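Local coordinates for hypothetical protein PH1109 (Pyrococcus horikoshii, PDB 2D59), which is of unknown function but belongs to the CoA-binding domain family, with a Rossmann-like fold built on a parallel beta sheet, at residues M42-N56 / V62-D76. Numbering follows the deposited sequence.
Sequences MKYLLEHGYDVYPVN and VLGRKCYPSVLDIPD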
loop_
_atom_site.group_PDB
_atom_site.type_symbol
_atom_site.label_atom_id
_atom_site.label_comp_id
_atom_site.label_asym_id
_atom_site.label_seq_id
_atom_site.Cartn_x
_atom_site.Cartn_y
_atom_site.Cartn_z
ATOM N N MET A 42 3.939 5.047 -6.756
ATOM C CA MET A 42 4.605 3.846 -7.245
ATOM C C MET A 42 5.937 4.193 -7.901
ATOM O O MET A 42 6.945 3.522 -7.682
ATOM C CB MET A 42 3.724 3.103 -8.249
ATOM C CG MET A 42 4.342 1.798 -8.722
ATOM S SD MET A 42 3.174 0.806 -9.678
ATOM C CE MET A 42 4.281 -0.427 -10.379
ATOM N N LYS A 43 5.942 5.246 -8.713
ATOM C CA LYS A 43 7.162 5.657 -9.394
ATOM C C LYS A 43 8.255 5.947 -8.367
ATOM O O LYS A 43 9.398 5.523 -8.523
ATOM C CB LYS A 43 6.889 6.899 -10.245
ATOM C CG LYS A 43 8.081 7.374 -11.061
ATOM C CD LYS A 43 7.709 8.580 -11.911
ATOM C CE LYS A 43 8.902 9.111 -12.685
ATOM N NZ LYS A 43 8.533 10.304 -13.495
ATOM N N TYR A 44 7.882 6.663 -7.311
ATOM C CA TYR A 44 8.816 7.020 -6.248
ATOM C C TYR A 44 9.353 5.771 -5.551
ATOM O O TYR A 44 10.557 5.657 -5.301
ATOM C CB TYR A 44 8.115 7.937 -5.237
ATOM C CG TYR A 44 8.971 8.335 -4.055
ATOM C CD1 TYR A 44 9.092 7.503 -2.944
ATOM C CD2 TYR A 44 9.676 9.540 -4.060
ATOM C CE1 TYR A 44 9.897 7.859 -1.861
ATOM C CE2 TYR A 44 10.482 9.904 -2.985
ATOM C CZ TYR A 44 10.589 9.061 -1.892
ATOM O OH TYR A 44 11.403 9.413 -0.837
ATOM N N LEU A 45 8.462 4.833 -5.241
ATOM C CA LEU A 45 8.872 3.602 -4.571
ATOM C C LEU A 45 9.836 2.789 -5.430
ATOM O O LEU A 45 10.825 2.258 -4.930
ATOM C CB LEU A 45 7.646 2.757 -4.209
ATOM C CG LEU A 45 6.702 3.375 -3.173
ATOM C CD1 LEU A 45 5.465 2.510 -3.020
ATOM C CD2 LEU A 45 7.428 3.515 -1.838
ATOM N N LEU A 46 9.557 2.692 -6.727
ATOM C CA LEU A 46 10.436 1.947 -7.611
ATOM C C LEU A 46 11.810 2.604 -7.635
ATOM O O LEU A 46 12.833 1.922 -7.626
ATOM C CB LEU A 46 9.858 1.905 -9.031
ATOM C CG LEU A 46 8.630 1.017 -9.230
ATOM C CD1 LEU A 46 8.079 1.206 -10.638
ATOM C CD2 LEU A 46 9.006 -0.438 -8.999
ATOM N N GLU A 47 11.821 3.933 -7.658
ATOM C CA GLU A 47 13.070 4.679 -7.691
ATOM C C GLU A 47 13.831 4.581 -6.373
ATOM O O GLU A 47 15.012 4.912 -6.312
ATOM C CB GLU A 47 12.797 6.146 -8.038
ATOM C CG GLU A 47 12.309 6.341 -9.471
ATOM C CD GLU A 47 11.795 7.741 -9.744
ATOM O OE1 GLU A 47 11.429 8.021 -10.906
ATOM O OE2 GLU A 47 11.750 8.559 -8.802
ATOM N N HIS A 48 13.163 4.102 -5.330
ATOM C CA HIS A 48 13.817 3.967 -4.037
ATOM C C HIS A 48 14.027 2.531 -3.562
ATOM O O HIS A 48 14.026 2.241 -2.362
ATOM C CB HIS A 48 13.082 4.806 -2.992
ATOM C CG HIS A 48 13.366 6.271 -3.112
ATOM N ND1 HIS A 48 12.749 7.079 -4.041
ATOM C CD2 HIS A 48 14.270 7.051 -2.473
ATOM C CE1 HIS A 48 13.262 8.297 -3.971
ATOM N NE2 HIS A 48 14.186 8.305 -3.029
ATOM N N GLY A 49 14.201 1.633 -4.531
ATOM C CA GLY A 49 14.488 0.239 -4.237
ATOM C C GLY A 49 13.414 -0.737 -3.811
ATOM O O GLY A 49 13.725 -1.890 -3.507
ATOM N N TYR A 50 12.160 -0.305 -3.776
ATOM C CA TYR A 50 11.088 -1.202 -3.376
ATOM C C TYR A 50 10.681 -2.171 -4.483
ATOM O O TYR A 50 10.805 -1.864 -5.671
ATOM C CB TYR A 50 9.867 -0.396 -2.929
ATOM C CG TYR A 50 10.066 0.318 -1.610
ATOM C CD1 TYR A 50 10.720 1.548 -1.549
ATOM C CD2 TYR A 50 9.631 -0.257 -0.418
ATOM C CE1 TYR A 50 10.934 2.186 -0.328
ATOM C CE2 TYR A 50 9.839 0.372 0.806
ATOM C CZ TYR A 50 10.490 1.589 0.844
ATOM O OH TYR A 50 10.702 2.203 2.058
ATOM N N ASP A 51 10.232 -3.357 -4.080
ATOM C CA ASP A 51 9.742 -4.367 -5.023
ATOM C C ASP A 51 8.246 -4.080 -5.064
ATOM O O ASP A 51 7.519 -4.420 -4.130
ATOM C CB ASP A 51 9.983 -5.783 -4.490
ATOM C CG ASP A 51 11.419 -6.247 -4.669
ATOM O OD1 ASP A 51 11.784 -7.294 -4.090
ATOM O OD2 ASP A 51 12.181 -5.580 -5.394
ATOM N N VAL A 52 7.789 -3.443 -6.137
ATOM C CA VAL A 52 6.386 -3.074 -6.249
ATOM C C VAL A 52 5.618 -3.904 -7.269
ATOM O O VAL A 52 5.980 -3.960 -8.444
ATOM C CB VAL A 52 6.244 -1.576 -6.620
ATOM C CG1 VAL A 52 4.788 -1.145 -6.522
ATOM C CG2 VAL A 52 7.111 -0.727 -5.695
ATOM N N TYR A 53 4.554 -4.540 -6.793
ATOM C CA TYR A 53 3.690 -5.376 -7.613
ATOM C C TYR A 53 2.333 -4.686 -7.693
ATOM O O TYR A 53 1.521 -4.776 -6.771
ATOM C CB TYR A 53 3.573 -6.757 -6.962
ATOM C CG TYR A 53 4.924 -7.399 -6.734
ATOM C CD1 TYR A 53 5.580 -8.076 -7.762
ATOM C CD2 TYR A 53 5.581 -7.266 -5.511
ATOM C CE1 TYR A 53 6.856 -8.596 -7.578
ATOM C CE2 TYR A 53 6.856 -7.783 -5.313
ATOM C CZ TYR A 53 7.491 -8.446 -6.350
ATOM O OH TYR A 53 8.754 -8.950 -6.156
ATOM N N PRO A 54 2.077 -3.966 -8.797
ATOM C CA PRO A 54 0.803 -3.264 -8.959
ATOM C C PRO A 54 -0.404 -4.178 -9.097
ATOM O O PRO A 54 -0.313 -5.263 -9.673
ATOM C CB PRO A 54 1.037 -2.406 -10.200
ATOM C CG PRO A 54 1.986 -3.238 -11.003
ATOM C CD PRO A 54 2.953 -3.752 -9.963
ATOM N N VAL A 55 -1.528 -3.723 -8.553
ATOM C CA VAL A 55 -2.777 -4.468 -8.604
ATOM C C VAL A 55 -3.916 -3.585 -9.102
ATOM O O VAL A 55 -4.209 -2.543 -8.520
ATOM C CB VAL A 55 -3.177 -5.014 -7.217
ATOM C CG1 VAL A 55 -4.550 -5.677 -7.302
ATOM C CG2 VAL A 55 -2.137 -5.999 -6.719
ATOM N N ASN A 56 -4.548 -4.012 -10.190
ATOM C CA ASN A 56 -5.677 -3.296 -10.773
ATOM C C ASN A 56 -6.214 -4.115 -11.942
ATOM O O ASN A 56 -5.547 -4.261 -12.963
ATOM C CB ASN A 56 -5.259 -1.912 -11.280
ATOM C CG ASN A 56 -6.454 -1.017 -11.571
ATOM O OD1 ASN A 56 -7.466 -1.469 -12.111
ATOM N ND2 ASN A 56 -6.341 0.259 -11.219
ATOM N N VAL A 62 1.881 -1.582 -15.458
ATOM C CA VAL A 62 1.987 -0.211 -14.985
ATOM C C VAL A 62 3.447 0.072 -14.645
ATOM O O VAL A 62 4.076 -0.688 -13.913
ATOM C CB VAL A 62 1.109 0.022 -13.731
ATOM C CG1 VAL A 62 1.301 1.435 -13.209
ATOM C CG2 VAL A 62 -0.361 -0.211 -14.079
ATOM N N LEU A 63 3.978 1.152 -15.207
ATOM C CA LEU A 63 5.358 1.556 -14.974
ATOM C C LEU A 63 6.364 0.421 -15.172
ATOM O O LEU A 63 7.290 0.250 -14.379
ATOM C CB LEU A 63 5.486 2.153 -13.564
ATOM C CG LEU A 63 4.716 3.470 -13.405
ATOM C CD1 LEU A 63 4.620 3.876 -11.935
ATOM C CD2 LEU A 63 5.414 4.545 -14.222
ATOM N N GLY A 64 6.175 -0.352 -16.240
ATOM C CA GLY A 64 7.077 -1.451 -16.542
ATOM C C GLY A 64 6.931 -2.669 -15.650
ATOM O O GLY A 64 7.746 -3.589 -15.715
ATOM N N ARG A 65 5.892 -2.685 -14.824
ATOM C CA ARG A 65 5.656 -3.801 -13.913
ATOM C C ARG A 65 4.374 -4.543 -14.283
ATOM O O ARG A 65 3.368 -3.919 -14.625
ATOM C CB ARG A 65 5.545 -3.280 -12.478
ATOM C CG ARG A 65 6.780 -2.534 -11.987
ATOM C CD ARG A 65 7.944 -3.480 -11.733
ATOM N NE ARG A 65 7.653 -4.414 -10.647
ATOM C CZ ARG A 65 8.397 -5.474 -10.350
ATOM N NH1 ARG A 65 9.486 -5.747 -11.058
ATOM N NH2 ARG A 65 8.044 -6.270 -9.347
ATOM N N LYS A 66 4.410 -5.872 -14.215
ATOM C CA LYS A 66 3.220 -6.652 -14.531
ATOM C C LYS A 66 2.153 -6.319 -13.494
ATOM O O LYS A 66 2.413 -6.366 -12.292
ATOM C CB LYS A 66 3.518 -8.151 -14.493
ATOM C CG LYS A 66 2.298 -9.008 -14.805
ATOM C CD LYS A 66 2.635 -10.485 -14.825
ATOM C CE LYS A 66 1.403 -11.317 -15.145
ATOM N NZ LYS A 66 1.725 -12.768 -15.205
ATOM N N CYS A 67 0.956 -5.985 -13.963
ATOM C CA CYS A 67 -0.138 -5.626 -13.068
ATOM C C CYS A 67 -1.145 -6.766 -12.922
ATOM O O CYS A 67 -1.642 -7.293 -13.917
ATOM C CB CYS A 67 -0.832 -4.372 -13.595
ATOM S SG CYS A 67 -1.988 -3.614 -12.439
ATOM N N TYR A 68 -1.441 -7.138 -11.680
ATOM C CA TYR A 68 -2.373 -8.229 -11.403
ATOM C C TYR A 68 -3.778 -7.743 -11.037
ATOM O O TYR A 68 -3.950 -6.663 -10.475
ATOM C CB TYR A 68 -1.820 -9.110 -10.275
ATOM C CG TYR A 68 -0.438 -9.661 -10.555
ATOM C CD1 TYR A 68 0.696 -8.855 -10.435
ATOM C CD2 TYR A 68 -0.267 -10.980 -10.969
ATOM C CE1 TYR A 68 1.968 -9.351 -10.724
ATOM C CE2 TYR A 68 0.997 -11.486 -11.261
ATOM C CZ TYR A 68 2.107 -10.670 -11.137
ATOM O OH TYR A 68 3.355 -11.177 -11.425
ATOM N N PRO A 69 -4.808 -8.541 -11.368
ATOM C CA PRO A 69 -6.191 -8.162 -11.059
ATOM C C PRO A 69 -6.534 -8.324 -9.579
ATOM O O PRO A 69 -7.508 -7.751 -9.094
ATOM C CB PRO A 69 -7.006 -9.091 -11.954
ATOM C CG PRO A 69 -6.176 -10.329 -11.968
ATOM C CD PRO A 69 -4.771 -9.790 -12.151
ATOM N N SER A 70 -5.725 -9.105 -8.869
ATOM C CA SER A 70 -5.929 -9.352 -7.446
ATOM C C SER A 70 -4.604 -9.535 -6.716
ATOM O O SER A 70 -3.610 -9.955 -7.309
ATOM C CB SER A 70 -6.790 -10.601 -7.245
ATOM O OG SER A 70 -6.714 -11.058 -5.906
ATOM N N VAL A 71 -4.596 -9.223 -5.423
ATOM C CA VAL A 71 -3.392 -9.362 -4.613
ATOM C C VAL A 71 -2.937 -10.817 -4.533
ATOM O O VAL A 71 -1.738 -11.104 -4.528
ATOM C CB VAL A 71 -3.618 -8.837 -3.175
ATOM C CG1 VAL A 71 -2.398 -9.129 -2.318
ATOM C CG2 VAL A 71 -3.894 -7.343 -3.204
ATOM N N LEU A 72 -3.899 -11.732 -4.472
ATOM C CA LEU A 72 -3.596 -13.154 -4.383
ATOM C C LEU A 72 -2.959 -13.719 -5.652
ATOM O O LEU A 72 -2.322 -14.771 -5.611
ATOM C CB LEU A 72 -4.866 -13.943 -4.050
ATOM C CG LEU A 72 -5.432 -13.740 -2.641
ATOM C CD1 LEU A 72 -6.707 -14.551 -2.475
ATOM C CD2 LEU A 72 -4.395 -14.162 -1.609
ATOM N N ASP A 73 -3.129 -13.023 -6.773
ATOM C CA ASP A 73 -2.562 -13.478 -8.040
ATOM C C ASP A 73 -1.057 -13.245 -8.115
ATOM O O ASP A 73 -0.370 -13.843 -8.943
ATOM C CB ASP A 73 -3.241 -12.777 -9.219
ATOM C CG ASP A 73 -4.704 -13.140 -9.347
ATOM O OD1 ASP A 73 -5.022 -14.345 -9.277
ATOM O OD2 ASP A 73 -5.533 -12.226 -9.529
ATOM N N ILE A 74 -0.550 -12.370 -7.256
ATOM C CA ILE A 74 0.875 -12.071 -7.235
ATOM C C ILE A 74 1.654 -13.298 -6.773
ATOM O O ILE A 74 1.396 -13.840 -5.701
ATOM C CB ILE A 74 1.174 -10.895 -6.284
ATOM C CG1 ILE A 74 0.433 -9.652 -6.771
ATOM C CG2 ILE A 74 2.672 -10.635 -6.225
ATOM C CD1 ILE A 74 0.466 -8.488 -5.797
ATOM N N PRO A 75 2.618 -13.755 -7.587
ATOM C CA PRO A 75 3.445 -14.926 -7.273
ATOM C C PRO A 75 4.336 -14.739 -6.046
ATOM O O PRO A 75 4.409 -15.609 -5.180
ATOM C CB PRO A 75 4.280 -15.115 -8.544
ATOM C CG PRO A 75 3.443 -14.491 -9.613
ATOM C CD PRO A 75 2.919 -13.256 -8.938
ATOM N N ASP A 76 5.014 -13.598 -5.982
ATOM C CA ASP A 76 5.926 -13.297 -4.883
ATOM C C ASP A 76 5.228 -12.938 -3.578
ATOM O O ASP A 76 4.051 -12.575 -3.570
ATOM C CB ASP A 76 6.866 -12.164 -5.294
ATOM C CG ASP A 76 7.740 -12.543 -6.475
ATOM O OD1 ASP A 76 8.503 -11.687 -6.965
ATOM O OD2 ASP A 76 7.653 -13.708 -6.919
#
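Val52 O is gripped by the guanidinium of Arg65, much as a neighbouring strand would hold it, along the outer edge of strand 51-55, an outermost strand of the Rossmann-like parallel sheet. Arg65 NE donates to Val52 O at 2.8 Å, somewhat tilted from the carbonyl plane, and NH2 adds a weak bond to the same oxygen. Arginine suits the place because both nitrogens can serve one oxygen and its flexible chain can turn at chi2 (-72°) and chi3 (-65°), bringing the guanidinium back against the strand, with NH2 3.2 Å from Tyr53 CE1. Pro54 has no N-H to offer along this edge; its CD packs on Arg65 CB, while its carbonyl O accepts from Tyr68 N. Farther on, Asn56 N donates to Tyr68 O at 2.7 Å, so the pair of backbone bonds straddles Val55 and forms a single bridge. On the helix 37-47 side, the supple, extended Met42 runs over the type I' turn 62-65, its CE 3.6 Å from Arg65 CG, and Leu63 CD1 packs against Met42 CG. Beyond the bridge, branched Ile74 touches both Tyr53 CB and Val55 CG2 with CD1, while its CG2 lies by the Tyr53 ring. The hydroxyl of Tyr53, hydrogen-bonded chiefly to Lys24 NZ, also makes a weak hydrogen bond to Asp76 OD1 at 2.9 Å, the ring and carboxylate planes standing 81° apart.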